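Local coordinates for WbbZ protein (Klebsiella pneumoniae subsp. pneumoniae NTUH-K2044, PDB 6X1L) that is functionally uncharacterised but belongs to the polysaccharide pyruvyl transferase family and so probably acts on a surface polysaccharide or its precursors, at residues 120-130 and 138-149. Residues are numbered along the deposited sequence; the frame is centred on the assembly and turned at random.
Sequences FVVFCRENITF and YEPNKNVFITDD
R125 and D149 form a salt bridge, with R125 NH1 2.7 Å from D149 OD1. The carboxylate oxygen lies near the edge of the guanidinium, tilted 22° from its plane. CG of R125 sits between the backbone N and the carbonyl carbon, and the extended chain then runs alongside D149. R125 NE binds T105, while D149 OD2 is held by H229 and the backbone of A151, so both ends of the pair are fixed. A water joins R125 O to D149 N.

Before this point, strands 120-124 and 144-146 pair in parallel. V122 and C124 each give and accept one backbone bond: V122 N to N143 O, F145 N to V122 O, C124 N to F145 O, and T147 N to C124 O.

On one face of the sheet, the rings of F123 and F145 lie side by side. Their planes are 17° apart, but the 4.9 Å between centroids includes a slide that leaves little overlap. V121 CG1 meets the edge of F145 at CE2 (3.8 Å).

On the other face, F130 turns its ring onto the edge strand, with CG anti to the backbone N (chi1 -178°). I146 CB makes a CH-pi contact over one ring face, 4.0 Å from the centroid. V144 CG2 touches both F130 CD1 and C124 SG.

This is a beta-alpha-beta unit at one border of a six-stranded parallel sheet, in a GT-B clan protein. Helix 127-135 covers the V144 and I146 face, helix 6-21 covers the F123 and F145 face, and strand 98-104 pairs with the other side of 120-124.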
ATOM      1  N   PHE A 120      -9.839  19.938  26.591  1.00 60.56           N
ATOM      2  CA  PHE A 120      -8.725  19.234  25.971  1.00 65.16           C
ATOM      3  C   PHE A 120      -7.977  18.378  26.983  1.00 67.10           C
ATOM      4  O   PHE A 120      -7.682  18.821  28.097  1.00 62.58           O
ATOM      5  CB  PHE A 120      -7.742  20.222  25.340  1.00 61.95           C
ATOM      6  CG  PHE A 120      -8.066  20.597  23.929  1.00 64.89           C
ATOM      7  CD1 PHE A 120      -8.746  19.726  23.098  1.00 74.20           C
ATOM      8  CD2 PHE A 120      -7.671  21.824  23.425  1.00 64.12           C
ATOM      9  CE1 PHE A 120      -9.032  20.077  21.793  1.00 79.78           C
ATOM     10  CE2 PHE A 120      -7.953  22.181  22.124  1.00 67.73           C
ATOM     11  CZ  PHE A 120      -8.635  21.310  21.307  1.00 73.78           C
ATOM     12  N   VAL A 121      -7.660  17.152  26.579  1.00 53.25           N
ATOM     13  CA  VAL A 121      -6.667  16.323  27.250  1.00 54.49           C
ATOM     14  C   VAL A 121      -5.616  16.005  26.197  1.00 56.05           C
ATOM     15  O   VAL A 121      -5.904  15.306  25.216  1.00 55.52           O
ATOM     16  CB  VAL A 121      -7.276  15.051  27.851  1.00 57.01           C
ATOM     17  CG1 VAL A 121      -6.199  14.221  28.531  1.00 57.96           C
ATOM     18  CG2 VAL A 121      -8.377  15.414  28.843  1.00 66.13           C
ATOM     19  N   VAL A 122      -4.409  16.541  26.375  1.00 54.27           N
ATOM     20  CA  VAL A 122      -3.400  16.568  25.322  1.00 54.84           C
ATOM     21  C   VAL A 122      -2.283  15.596  25.672  1.00 55.69           C
ATOM     22  O   VAL A 122      -1.645  15.722  26.723  1.00 50.85           O
ATOM     23  CB  VAL A 122      -2.834  17.979  25.109  1.00 55.70           C
ATOM     24  CG1 VAL A 122      -1.918  17.991  23.891  1.00 54.57           C
ATOM     25  CG2 VAL A 122      -3.958  18.989  24.956  1.00 49.31           C
ATOM     26  N   PHE A 123      -2.026  14.645  24.778  1.00 53.10           N
ATOM     27  CA  PHE A 123      -0.876  13.761  24.894  1.00 54.56           C
ATOM     28  C   PHE A 123       0.184  14.218  23.901  1.00 52.12           C
ATOM     29  O   PHE A 123      -0.097  14.358  22.705  1.00 50.25           O
ATOM     30  CB  PHE A 123      -1.273  12.306  24.649  1.00 60.25           C
ATOM     31  CG  PHE A 123      -2.110  11.723  25.749  1.00 55.81           C
ATOM     32  CD1 PHE A 123      -1.516  11.072  26.816  1.00 57.87           C
ATOM     33  CD2 PHE A 123      -3.490  11.842  25.723  1.00 56.02           C
ATOM     34  CE1 PHE A 123      -2.283  10.547  27.841  1.00 61.55           C
ATOM     35  CE2 PHE A 123      -4.263  11.319  26.741  1.00 65.17           C
ATOM     36  CZ  PHE A 123      -3.658  10.670  27.802  1.00 63.59           C
ATOM     37  N   CYS A 124       1.393  14.452  24.401  1.00 50.83           N
ATOM     38  CA  CYS A 124       2.500  14.974  23.617  1.00 49.06           C
ATOM     39  C   CYS A 124       3.530  13.876  23.398  1.00 55.24           C
ATOM     40  O   CYS A 124       3.881  13.147  24.334  1.00 53.15           O
ATOM     41  CB  CYS A 124       3.143  16.167  24.326  1.00 52.09           C
ATOM     42  SG  CYS A 124       1.931  17.339  24.990  1.00 57.57           S
ATOM     43  N   ARG A 125       4.018  13.757  22.164  1.00 45.32           N
ATOM     44  CA  ARG A 125       4.951  12.694  21.821  1.00 49.59           C
ATOM     45  C   ARG A 125       6.410  13.138  21.866  1.00 52.75           C
ATOM     46  O   ARG A 125       7.292  12.361  21.487  1.00 54.97           O
ATOM     47  CB  ARG A 125       4.612  12.107  20.444  1.00 44.99           C
ATOM     48  CG  ARG A 125       4.805  13.049  19.272  1.00 44.81           C
ATOM     49  CD  ARG A 125       4.353  12.367  17.972  1.00 44.73           C
ATOM     50  NE  ARG A 125       4.640  13.184  16.799  1.00 48.69           N
ATOM     51  CZ  ARG A 125       4.293  12.853  15.559  1.00 52.25           C
ATOM     52  NH1 ARG A 125       3.636  11.722  15.333  1.00 47.57           N
ATOM     53  NH2 ARG A 125       4.596  13.655  14.548  1.00 49.32           N
ATOM     54  N   GLU A 126       6.687  14.361  22.316  1.00 48.89           N
ATOM     55  CA  GLU A 126       8.061  14.786  22.563  1.00 50.57           C
ATOM     56  C   GLU A 126       8.052  15.977  23.515  1.00 49.16           C
ATOM     57  O   GLU A 126       6.999  16.509  23.871  1.00 49.53           O
ATOM     58  CB  GLU A 126       8.806  15.114  21.261  1.00 49.55           C
ATOM     59  CG  GLU A 126       7.921  15.507  20.079  1.00 53.72           C
ATOM     60  CD  GLU A 126       7.466  16.948  20.138  1.00 56.89           C
ATOM     61  OE1 GLU A 126       7.959  17.694  21.015  1.00 59.83           O
ATOM     62  OE2 GLU A 126       6.621  17.333  19.302  1.00 52.06           O
ATOM     63  N   ASN A 127       9.260  16.394  23.910  1.00 52.34           N
ATOM     64  CA  ASN A 127       9.425  17.375  24.985  1.00 52.22           C
ATOM     65  C   ASN A 127       9.089  18.793  24.547  1.00 55.77           C
ATOM     66  O   ASN A 127       8.736  19.629  25.389  1.00 63.27           O
ATOM     67  CB  ASN A 127      10.860  17.336  25.510  1.00 54.47           C
ATOM     68  CG  ASN A 127      11.056  16.301  26.592  1.00 71.51           C
ATOM     69  OD1 ASN A 127      10.263  16.206  27.528  1.00 74.66           O
ATOM     70  ND2 ASN A 127      12.120  15.517  26.470  1.00 78.38           N
ATOM     71  N   ILE A 128       9.234  19.098  23.258  1.00 54.11           N
ATOM     72  CA  ILE A 128       8.955  20.451  22.786  1.00 57.25           C
ATOM     73  C   ILE A 128       7.461  20.730  22.841  1.00 57.31           C
ATOM     74  O   ILE A 128       7.026  21.789  23.308  1.00 56.26           O
ATOM     75  CB  ILE A 128       9.520  20.653  21.369  1.00 61.27           C
ATOM     76  CG1 ILE A 128      11.038  20.467  21.374  1.00 63.48           C
ATOM     77  CG2 ILE A 128       9.145  22.034  20.846  1.00 61.60           C
ATOM     78  CD1 ILE A 128      11.702  20.835  20.071  1.00 72.76           C
ATOM     79  N   THR A 129       6.650  19.776  22.381  1.00 50.53           N
ATOM     80  CA  THR A 129       5.202  19.922  22.482  1.00 48.75           C
ATOM     81  C   THR A 129       4.751  19.936  23.939  1.00 54.04           C
ATOM     82  O   THR A 129       3.881  20.728  24.318  1.00 52.42           O
ATOM     83  CB  THR A 129       4.510  18.797  21.710  1.00 50.55           C
ATOM     84  OG1 THR A 129       4.805  18.931  20.316  1.00 47.90           O
ATOM     85  CG2 THR A 129       3.002  18.854  21.902  1.00 52.24           C
ATOM     86  N   PHE A 130       5.346  19.078  24.771  1.00 50.39           N
ATOM     87  CA  PHE A 130       4.952  19.003  26.173  1.00 49.44           C
ATOM     88  C   PHE A 130       5.214  20.322  26.889  1.00 54.24           C
ATOM     89  O   PHE A 130       4.349  20.830  27.612  1.00 52.60           O
ATOM     90  CB  PHE A 130       5.692  17.854  26.859  1.00 52.27           C
ATOM     91  CG  PHE A 130       5.305  17.660  28.297  1.00 60.20           C
ATOM     92  CD1 PHE A 130       4.026  17.247  28.634  1.00 63.27           C
ATOM     93  CD2 PHE A 130       6.220  17.884  29.311  1.00 67.74           C
ATOM     94  CE1 PHE A 130       3.665  17.069  29.956  1.00 66.84           C
ATOM     95  CE2 PHE A 130       5.864  17.706  30.639  1.00 73.64           C
ATOM     96  CZ  PHE A 130       4.584  17.298  30.960  1.00 68.44           C
ATOM     97  N   TYR A 138      -1.591  24.488  30.952  1.00 56.22           N
ATOM     98  CA  TYR A 138      -2.080  23.129  31.115  1.00 55.78           C
ATOM     99  C   TYR A 138      -1.366  22.456  32.281  1.00 60.55           C
ATOM    100  O   TYR A 138      -0.194  22.721  32.556  1.00 65.56           O
ATOM    101  CB  TYR A 138      -1.873  22.320  29.828  1.00 53.69           C
ATOM    102  CG  TYR A 138      -2.941  22.567  28.798  1.00 53.21           C
ATOM    103  CD1 TYR A 138      -2.997  23.768  28.104  1.00 62.79           C
ATOM    104  CD2 TYR A 138      -3.894  21.598  28.516  1.00 59.70           C
ATOM    105  CE1 TYR A 138      -3.975  24.000  27.157  1.00 58.85           C
ATOM    106  CE2 TYR A 138      -4.875  21.816  27.565  1.00 55.96           C
ATOM    107  CZ  TYR A 138      -4.911  23.019  26.889  1.00 58.57           C
ATOM    108  OH  TYR A 138      -5.889  23.241  25.948  1.00 55.72           O
ATOM    109  N   GLU A 139      -2.083  21.566  32.966  1.00 61.29           N
ATOM    110  CA  GLU A 139      -1.577  20.994  34.206  1.00 69.40           C
ATOM    111  C   GLU A 139      -1.032  19.600  33.954  1.00 61.08           C
ATOM    112  O   GLU A 139      -1.815  18.691  33.641  1.00 67.99           O
ATOM    113  CB  GLU A 139      -2.673  20.948  35.264  1.00 68.39           C
ATOM    114  CG  GLU A 139      -2.262  20.249  36.540  1.00 79.90           C
ATOM    115  CD  GLU A 139      -3.079  20.702  37.730  1.00 94.02           C
ATOM    116  OE1 GLU A 139      -3.897  21.634  37.565  1.00 98.60           O
ATOM    117  OE2 GLU A 139      -2.902  20.133  38.827  1.00101.47           O
ATOM    118  N   PRO A 140       0.278  19.382  34.093  1.00 66.58           N
ATOM    119  CA  PRO A 140       0.838  18.048  33.839  1.00 70.39           C
ATOM    120  C   PRO A 140       0.173  16.989  34.702  1.00 67.09           C
ATOM    121  O   PRO A 140      -0.128  17.216  35.875  1.00 61.87           O
ATOM    122  CB  PRO A 140       2.321  18.213  34.189  1.00 71.36           C
ATOM    123  CG  PRO A 140       2.587  19.668  34.011  1.00 74.52           C
ATOM    124  CD  PRO A 140       1.323  20.361  34.438  1.00 74.35           C
ATOM    125  N   ASN A 141      -0.065  15.828  34.095  1.00 70.74           N
ATOM    126  CA  ASN A 141      -0.704  14.661  34.697  1.00 72.09           C
ATOM    127  C   ASN A 141      -2.184  14.873  34.994  1.00 70.72           C
ATOM    128  O   ASN A 141      -2.791  14.048  35.692  1.00 67.29           O
ATOM    129  CB  ASN A 141       0.030  14.195  35.959  1.00 73.86           C
ATOM    130  CG  ASN A 141       1.322  13.468  35.636  1.00 79.60           C
ATOM    131  OD1 ASN A 141       1.463  12.880  34.561  1.00 83.31           O
ATOM    132  ND2 ASN A 141       2.269  13.504  36.561  1.00 89.79           N
ATOM    133  N   LYS A 142      -2.794  15.933  34.458  1.00 67.98           N
ATOM    134  CA  LYS A 142      -4.236  16.124  34.562  1.00 61.10           C
ATOM    135  C   LYS A 142      -4.863  16.320  33.186  1.00 62.62           C
ATOM    136  O   LYS A 142      -5.782  15.585  32.807  1.00 66.95           O
ATOM    137  CB  LYS A 142      -4.563  17.312  35.474  1.00 72.08           C
ATOM    138  CG  LYS A 142      -6.051  17.613  35.545  1.00 79.77           C
ATOM    139  CD  LYS A 142      -6.389  18.526  36.706  1.00 86.47           C
ATOM    140  CE  LYS A 142      -7.895  18.691  36.847  1.00 89.30           C
ATOM    141  NZ  LYS A 142      -8.257  19.366  38.125  1.00 98.30           N
ATOM    142  N   ASN A 143      -4.385  17.308  32.426  1.00 60.44           N
ATOM    143  CA  ASN A 143      -4.881  17.523  31.073  1.00 60.77           C
ATOM    144  C   ASN A 143      -3.758  17.676  30.052  1.00 57.06           C
ATOM    145  O   ASN A 143      -4.033  18.013  28.896  1.00 56.27           O
ATOM    146  CB  ASN A 143      -5.817  18.738  31.015  1.00 58.26           C
ATOM    147  CG  ASN A 143      -5.173  19.997  31.551  1.00 66.95           C
ATOM    148  OD1 ASN A 143      -4.041  19.972  32.031  1.00 75.68           O
ATOM    149  ND2 ASN A 143      -5.891  21.111  31.465  1.00 67.14           N
ATOM    150  N   VAL A 144      -2.506  17.448  30.441  1.00 57.43           N
ATOM    151  CA  VAL A 144      -1.406  17.345  29.486  1.00 58.80           C
ATOM    152  C   VAL A 144      -0.459  16.254  29.971  1.00 60.45           C
ATOM    153  O   VAL A 144      -0.148  16.175  31.163  1.00 56.45           O
ATOM    154  CB  VAL A 144      -0.666  18.684  29.280  1.00 51.70           C
ATOM    155  CG1 VAL A 144      -0.051  19.197  30.582  1.00 54.59           C
ATOM    156  CG2 VAL A 144       0.393  18.544  28.192  1.00 53.19           C
ATOM    157  N   PHE A 145      -0.042  15.388  29.047  1.00 60.59           N
ATOM    158  CA  PHE A 145       0.819  14.251  29.342  1.00 62.71           C
ATOM    159  C   PHE A 145       1.845  14.112  28.227  1.00 58.37           C
ATOM    160  O   PHE A 145       1.658  14.619  27.117  1.00 58.81           O
ATOM    161  CB  PHE A 145       0.033  12.933  29.458  1.00 62.85           C
ATOM    162  CG  PHE A 145      -1.115  12.977  30.422  1.00 64.83           C
ATOM    163  CD1 PHE A 145      -0.991  12.434  31.691  1.00 62.18           C
ATOM    164  CD2 PHE A 145      -2.330  13.538  30.055  1.00 60.04           C
ATOM    165  CE1 PHE A 145      -2.047  12.461  32.576  1.00 62.55           C
ATOM    166  CE2 PHE A 145      -3.389  13.573  30.943  1.00 59.48           C
ATOM    167  CZ  PHE A 145      -3.247  13.034  32.202  1.00 62.47           C
ATOM    168  N   ILE A 146       2.924  13.392  28.521  1.00 61.13           N
ATOM    169  CA  ILE A 146       3.968  13.116  27.545  1.00 62.12           C
ATOM    170  C   ILE A 146       4.195  11.610  27.491  1.00 60.90           C
ATOM    171  O   ILE A 146       4.253  10.945  28.532  1.00 57.30           O
ATOM    172  CB  ILE A 146       5.275  13.865  27.875  1.00 62.30           C
ATOM    173  CG1 ILE A 146       6.338  13.592  26.808  1.00 68.16           C
ATOM    174  CG2 ILE A 146       5.785  13.497  29.262  1.00 63.89           C
ATOM    175  CD1 ILE A 146       7.511  14.541  26.863  1.00 69.90           C
ATOM    176  N   THR A 147       4.303  11.073  26.279  1.00 59.07           N
ATOM    177  CA  THR A 147       4.536   9.648  26.094  1.00 57.25           C
ATOM    178  C   THR A 147       4.945   9.432  24.644  1.00 54.71           C
ATOM    179  O   THR A 147       4.882  10.347  23.820  1.00 56.16           O
ATOM    180  CB  THR A 147       3.298   8.823  26.472  1.00 62.19           C
ATOM    181  OG1 THR A 147       3.599   7.425  26.395  1.00 70.40           O
ATOM    182  CG2 THR A 147       2.125   9.152  25.564  1.00 57.57           C
ATOM    183  N   ASP A 148       5.382   8.213  24.343  1.00 59.13           N
ATOM    184  CA  ASP A 148       5.882   7.906  23.009  1.00 50.79           C
ATOM    185  C   ASP A 148       4.779   8.005  21.962  1.00 49.21           C
ATOM    186  O   ASP A 148       3.600   7.766  22.239  1.00 55.10           O
ATOM    187  CB  ASP A 148       6.491   6.504  22.978  1.00 54.15           C
ATOM    188  CG  ASP A 148       7.829   6.434  23.683  1.00 63.64           C
ATOM    189  OD1 ASP A 148       8.653   7.354  23.495  1.00 63.96           O
ATOM    190  OD2 ASP A 148       8.056   5.458  24.429  1.00 75.62           O
ATOM    191  N   ASP A 149       5.180   8.371  20.744  1.00 57.03           N
ATOM    192  CA  ASP A 149       4.313   8.226  19.580  1.00 56.39           C
ATOM    193  C   ASP A 149       3.672   6.845  19.579  1.00 45.64           C
ATOM    194  O   ASP A 149       4.267   5.863  20.034  1.00 49.32           O
ATOM    195  CB  ASP A 149       5.119   8.443  18.295  1.00 55.05           C
ATOM    196  CG  ASP A 149       4.274   8.303  17.031  1.00 59.30           C
ATOM    197  OD1 ASP A 149       3.649   9.301  16.605  1.00 53.90           O
ATOM    198  OD2 ASP A 149       4.237   7.192  16.459  1.00 59.78           O
TER
HETATM  199  O   HOH W   1       7.531   9.868  20.313  1.00 48.93           O